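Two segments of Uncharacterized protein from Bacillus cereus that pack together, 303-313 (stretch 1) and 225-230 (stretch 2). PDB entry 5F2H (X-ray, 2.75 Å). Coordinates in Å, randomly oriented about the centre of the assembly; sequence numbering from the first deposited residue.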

ATOM      1  N   LEU B 303       4.790 -20.718   0.002  1.00 86.97           N
ATOM      2  CA  LEU B 303       4.759 -20.719   1.454  1.00 82.97           C
ATOM      3  C   LEU B 303       4.869 -19.280   1.903  1.00 79.26           C
ATOM      4  O   LEU B 303       4.156 -18.879   2.819  1.00 79.08           O
ATOM      5  CB  LEU B 303       5.880 -21.553   2.051  1.00 82.50           C
ATOM      6  CG  LEU B 303       5.891 -23.029   1.642  1.00 87.62           C
ATOM      7  CD1 LEU B 303       7.062 -23.739   2.303  1.00 84.70           C
ATOM      8  CD2 LEU B 303       4.578 -23.719   1.988  1.00 89.66           C
ATOM      9  N   LEU B 304       5.749 -18.503   1.258  1.00 77.08           N
ATOM     10  CA  LEU B 304       5.896 -17.077   1.598  1.00 79.23           C
ATOM     11  C   LEU B 304       4.576 -16.334   1.495  1.00 83.97           C
ATOM     12  O   LEU B 304       4.344 -15.383   2.245  1.00 88.00           O
ATOM     13  CB  LEU B 304       6.918 -16.360   0.725  1.00 76.61           C
ATOM     14  CG  LEU B 304       8.407 -16.549   0.954  1.00 74.05           C
ATOM     15  CD1 LEU B 304       9.207 -15.816  -0.113  1.00 72.85           C
ATOM     16  CD2 LEU B 304       8.758 -16.005   2.326  1.00 74.83           C
ATOM     17  N   LYS B 305       3.733 -16.734   0.544  1.00 86.50           N
ATOM     18  CA  LYS B 305       2.434 -16.099   0.384  1.00 90.63           C
ATOM     19  C   LYS B 305       1.628 -16.358   1.666  1.00 91.08           C
ATOM     20  O   LYS B 305       1.170 -15.407   2.307  1.00 91.07           O
ATOM     21  CB  LYS B 305       1.718 -16.618  -0.860  1.00 92.79           C
ATOM     22  CG  LYS B 305       0.409 -15.909  -1.151  1.00 97.96           C
ATOM     23  CD  LYS B 305      -0.204 -16.294  -2.488  1.00102.13           C
ATOM     24  CE  LYS B 305       0.676 -15.846  -3.646  1.00103.90           C
ATOM     25  NZ  LYS B 305       0.048 -16.130  -4.964  1.00108.69           N
ATOM     26  N   GLU B 306       1.483 -17.631   2.049  1.00 90.63           N
ATOM     27  CA  GLU B 306       0.765 -17.992   3.286  1.00 88.73           C
ATOM     28  C   GLU B 306       1.334 -17.275   4.500  1.00 81.10           C
ATOM     29  O   GLU B 306       0.611 -16.696   5.288  1.00 78.07           O
ATOM     30  CB  GLU B 306       0.878 -19.477   3.640  1.00 91.49           C
ATOM     31  CG  GLU B 306       0.048 -20.486   2.878  1.00 96.59           C
ATOM     32  CD  GLU B 306       0.158 -21.872   3.526  1.00100.05           C
ATOM     33  OE1 GLU B 306      -0.599 -22.796   3.146  1.00104.16           O
ATOM     34  OE2 GLU B 306       0.968 -22.025   4.473  1.00100.68           O
ATOM     35  N   ALA B 307       2.643 -17.396   4.666  1.00 78.19           N
ATOM     36  CA  ALA B 307       3.345 -16.788   5.786  1.00 74.22           C
ATOM     37  C   ALA B 307       2.963 -15.333   5.963  1.00 75.08           C
ATOM     38  O   ALA B 307       2.562 -14.912   7.035  1.00 73.06           O
ATOM     39  CB  ALA B 307       4.841 -16.924   5.586  1.00 70.42           C
ATOM     40  N   ILE B 308       3.068 -14.563   4.896  1.00 80.31           N
ATOM     41  CA  ILE B 308       2.727 -13.158   4.970  1.00 83.20           C
ATOM     42  C   ILE B 308       1.243 -12.974   5.276  1.00 88.67           C
ATOM     43  O   ILE B 308       0.880 -12.112   6.081  1.00 94.13           O
ATOM     44  CB  ILE B 308       3.167 -12.420   3.700  1.00 82.44           C
ATOM     45  CG1 ILE B 308       4.697 -12.450   3.621  1.00 77.72           C
ATOM     46  CG2 ILE B 308       2.677 -10.976   3.717  1.00 87.44           C
ATOM     47  CD1 ILE B 308       5.280 -11.697   2.448  1.00 77.87           C
ATOM     48  N   LYS B 309       0.390 -13.771   4.635  1.00 94.82           N
ATOM     49  CA  LYS B 309      -1.056 -13.691   4.884  1.00 99.30           C
ATOM     50  C   LYS B 309      -1.260 -13.858   6.361  1.00 93.73           C
ATOM     51  O   LYS B 309      -1.824 -13.001   7.020  1.00 96.58           O
ATOM     52  CB  LYS B 309      -1.843 -14.768   4.129  1.00106.07           C
ATOM     53  CG  LYS B 309      -2.004 -14.535   2.632  1.00110.65           C
ATOM     54  CD  LYS B 309      -2.559 -15.765   1.926  1.00115.80           C
ATOM     55  CE  LYS B 309      -3.881 -16.267   2.494  1.00119.13           C
ATOM     56  NZ  LYS B 309      -4.300 -17.512   1.793  1.00121.07           N
ATOM     57  N   TYR B 310      -0.728 -14.956   6.870  1.00 92.31           N
ATOM     58  CA  TYR B 310      -0.796 -15.289   8.280  1.00 92.98           C
ATOM     59  C   TYR B 310      -0.293 -14.167   9.170  1.00 90.02           C
ATOM     60  O   TYR B 310      -1.046 -13.645   9.985  1.00 88.24           O
ATOM     61  CB  TYR B 310       0.028 -16.552   8.529  1.00 92.18           C
ATOM     62  CG  TYR B 310       0.179 -16.950   9.973  1.00 95.11           C
ATOM     63  CD1 TYR B 310      -0.830 -17.638  10.640  1.00100.02           C
ATOM     64  CD2 TYR B 310       1.369 -16.710  10.649  1.00 97.96           C
ATOM     65  CE1 TYR B 310      -0.676 -18.029  11.959  1.00103.77           C
ATOM     66  CE2 TYR B 310       1.536 -17.099  11.967  1.00 99.61           C
ATOM     67  CZ  TYR B 310       0.514 -17.755  12.621  1.00103.59           C
ATOM     68  OH  TYR B 310       0.690 -18.136  13.936  1.00106.22           O
ATOM     69  N   ILE B 311       0.962 -13.770   8.963  1.00 89.60           N
ATOM     70  CA  ILE B 311       1.612 -12.725   9.764  1.00 93.56           C
ATOM     71  C   ILE B 311       0.867 -11.422   9.913  1.00101.94           C
ATOM     72  O   ILE B 311       0.554 -11.005  11.025  1.00103.44           O
ATOM     73  CB  ILE B 311       3.058 -12.429   9.285  1.00 87.56           C
ATOM     74  CG1 ILE B 311       3.943 -13.633   9.604  1.00 83.57           C
ATOM     75  CG2 ILE B 311       3.634 -11.195   9.984  1.00 84.02           C
ATOM     76  CD1 ILE B 311       5.377 -13.483   9.164  1.00 82.29           C
ATOM     77  N   GLU B 312       0.558 -10.747   8.829  1.00112.22           N
ATOM     78  CA  GLU B 312      -0.120  -9.508   9.080  1.00127.28           C
ATOM     79  C   GLU B 312      -1.400  -9.178   8.355  1.00133.51           C
ATOM     80  O   GLU B 312      -2.242  -8.451   8.880  1.00128.61           O
ATOM     81  CB  GLU B 312       0.691  -8.303   8.600  1.00136.06           C
ATOM     82  CG  GLU B 312       0.231  -7.015   9.272  1.00141.13           C
ATOM     83  CD  GLU B 312       0.407  -7.059  10.794  1.00138.26           C
ATOM     84  OE1 GLU B 312       1.093  -7.971  11.311  1.00127.09           O
ATOM     85  OE2 GLU B 312      -0.127  -6.170  11.484  1.00139.08           O
ATOM     86  N   ASP B 313      -1.559  -9.776   7.178  1.00141.19           N
ATOM     87  CA  ASP B 313      -2.813  -9.832   6.424  1.00151.29           C
ATOM     88  C   ASP B 313      -3.908 -10.232   7.439  1.00155.94           C
ATOM     89  O   ASP B 313      -4.879  -9.485   7.623  1.00160.69           O
ATOM     90  CB  ASP B 313      -2.597 -10.697   5.171  1.00148.95           C
ATOM     91  CG  ASP B 313      -3.810 -10.778   4.271  1.00148.08           C
ATOM     92  OD1 ASP B 313      -4.801 -10.063   4.503  1.00149.43           O
ATOM     93  OD2 ASP B 313      -3.749 -11.551   3.295  1.00147.09           O
TER
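Stretch 2 (225-230) VDGFIF

Stretch 1 is helical throughout, with a wider pi-type turn at 309-313. Stretch 2 starts as loop and becomes a strand at Gly 227. The strand runs nearly antiparallel to the helix: their directions differ by 160°, and the axes approach to 8.8 Å. No hydrogen bond joins the two stretches, so the contact rests mainly on apolar packing.

Leu 304 comes first. Its CA-to-CB bond points sideways, but its end comes nearer, and CD2 lies 4.1 Å from CD1 of Ile 229. One turn on, Ala 307 points toward the strand. Its CB is 3.6 Å from Ile 229 CD1, and the two CA atoms are 7.1 Å apart. Ile 308 adds a looser contact, CG1 to Ile 229 CD1 at 4.3 Å.

Ile 311 also points toward the strand. Its CD1 packs 3.6 Å from Ile 229 CG1, and its CG2 lies 3.7 Å from Gly 227 CA. Here the backbones come closer, with CA of Ile 311 and CA of Gly 227 5.7 Å apart. A CB on Gly 227 would clash with Ile 311 CG2. Phe 228 points away from the helix.

Glu 312 meets the loop. Its OE1 is 3.7 Å from Asp 226 CB and 3.8 Å from Asp 226 OD2, a close approach of like charges.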

ATOM      1  N   VAL B 225       9.708  -5.895  14.822  1.00 84.43           N
ATOM      2  CA  VAL B 225       9.165  -6.740  13.770  1.00 78.71           C
ATOM      3  C   VAL B 225       7.774  -7.257  14.075  1.00 79.62           C
ATOM      4  O   VAL B 225       7.455  -7.567  15.202  1.00 86.78           O
ATOM      5  CB  VAL B 225      10.105  -7.942  13.588  1.00 76.95           C
ATOM      6  CG1 VAL B 225       9.460  -9.090  12.869  1.00 73.69           C
ATOM      7  CG2 VAL B 225      11.378  -7.521  12.888  1.00 78.44           C
ATOM      8  N   ASP B 226       6.947  -7.356  13.046  1.00 83.45           N
ATOM      9  CA  ASP B 226       5.581  -7.857  13.186  1.00 84.05           C
ATOM     10  C   ASP B 226       5.517  -9.379  13.085  1.00 78.15           C
ATOM     11  O   ASP B 226       4.567  -9.983  13.549  1.00 80.99           O
ATOM     12  CB  ASP B 226       4.657  -7.224  12.139  1.00 89.80           C
ATOM     13  CG  ASP B 226       4.530  -5.716  12.310  1.00 96.94           C
ATOM     14  OD1 ASP B 226       5.354  -5.113  13.039  1.00103.02           O
ATOM     15  OD2 ASP B 226       3.609  -5.129  11.698  1.00 99.84           O
ATOM     16  N   GLY B 227       6.481  -9.986  12.401  1.00 71.77           N
ATOM     17  CA  GLY B 227       6.525 -11.440  12.256  1.00 67.84           C
ATOM     18  C   GLY B 227       7.875 -11.899  11.752  1.00 64.37           C
ATOM     19  O   GLY B 227       8.702 -11.087  11.388  1.00 63.47           O
ATOM     20  N   PHE B 228       8.121 -13.200  11.721  1.00 64.09           N
ATOM     21  CA  PHE B 228       9.413 -13.682  11.239  1.00 63.17           C
ATOM     22  C   PHE B 228       9.205 -14.982  10.493  1.00 62.54           C
ATOM     23  O   PHE B 228       8.406 -15.828  10.909  1.00 67.67           O
ATOM     24  CB  PHE B 228      10.391 -13.871  12.398  1.00 62.54           C
ATOM     25  CG  PHE B 228       9.982 -14.945  13.360  1.00 62.00           C
ATOM     26  CD1 PHE B 228       9.075 -14.688  14.364  1.00 65.96           C
ATOM     27  CD2 PHE B 228      10.504 -16.204  13.254  1.00 62.91           C
ATOM     28  CE1 PHE B 228       8.708 -15.676  15.273  1.00 70.04           C
ATOM     29  CE2 PHE B 228      10.146 -17.204  14.155  1.00 68.01           C
ATOM     30  CZ  PHE B 228       9.246 -16.941  15.170  1.00 68.16           C
ATOM     31  N   ILE B 229       9.975 -15.171   9.433  1.00 62.58           N
ATOM     32  CA  ILE B 229       9.837 -16.374   8.605  1.00 65.59           C
ATOM     33  C   ILE B 229      11.158 -17.116   8.448  1.00 65.12           C
ATOM     34  O   ILE B 229      11.952 -16.770   7.575  1.00 63.62           O
ATOM     35  CB  ILE B 229       9.315 -15.989   7.200  1.00 66.59           C
ATOM     36  CG1 ILE B 229       8.051 -15.124   7.305  1.00 66.97           C
ATOM     37  CG2 ILE B 229       9.034 -17.233   6.368  1.00 67.69           C
ATOM     38  CD1 ILE B 229       7.560 -14.616   5.977  1.00 66.80           C
ATOM     39  N   PHE B 230      11.379 -18.158   9.249  1.00 66.21           N
ATOM     40  CA  PHE B 230      12.634 -18.886   9.163  1.00 65.57           C
ATOM     41  C   PHE B 230      12.586 -20.158   8.352  1.00 67.23           C
ATOM     42  O   PHE B 230      11.597 -20.887   8.370  1.00 74.02           O
ATOM     43  CB  PHE B 230      13.192 -19.205  10.534  1.00 67.96           C
ATOM     44  CG  PHE B 230      13.345 -18.008  11.421  1.00 68.82           C
ATOM     45  CD1 PHE B 230      13.859 -16.814  10.929  1.00 67.46           C
ATOM     46  CD2 PHE B 230      13.227 -18.157  12.799  1.00 68.89           C
ATOM     47  CE1 PHE B 230      14.081 -15.737  11.780  1.00 69.68           C
ATOM     48  CE2 PHE B 230      13.458 -17.096  13.648  1.00 66.24           C
ATOM     49  CZ  PHE B 230      13.876 -15.882  13.140  1.00 67.42           C
TER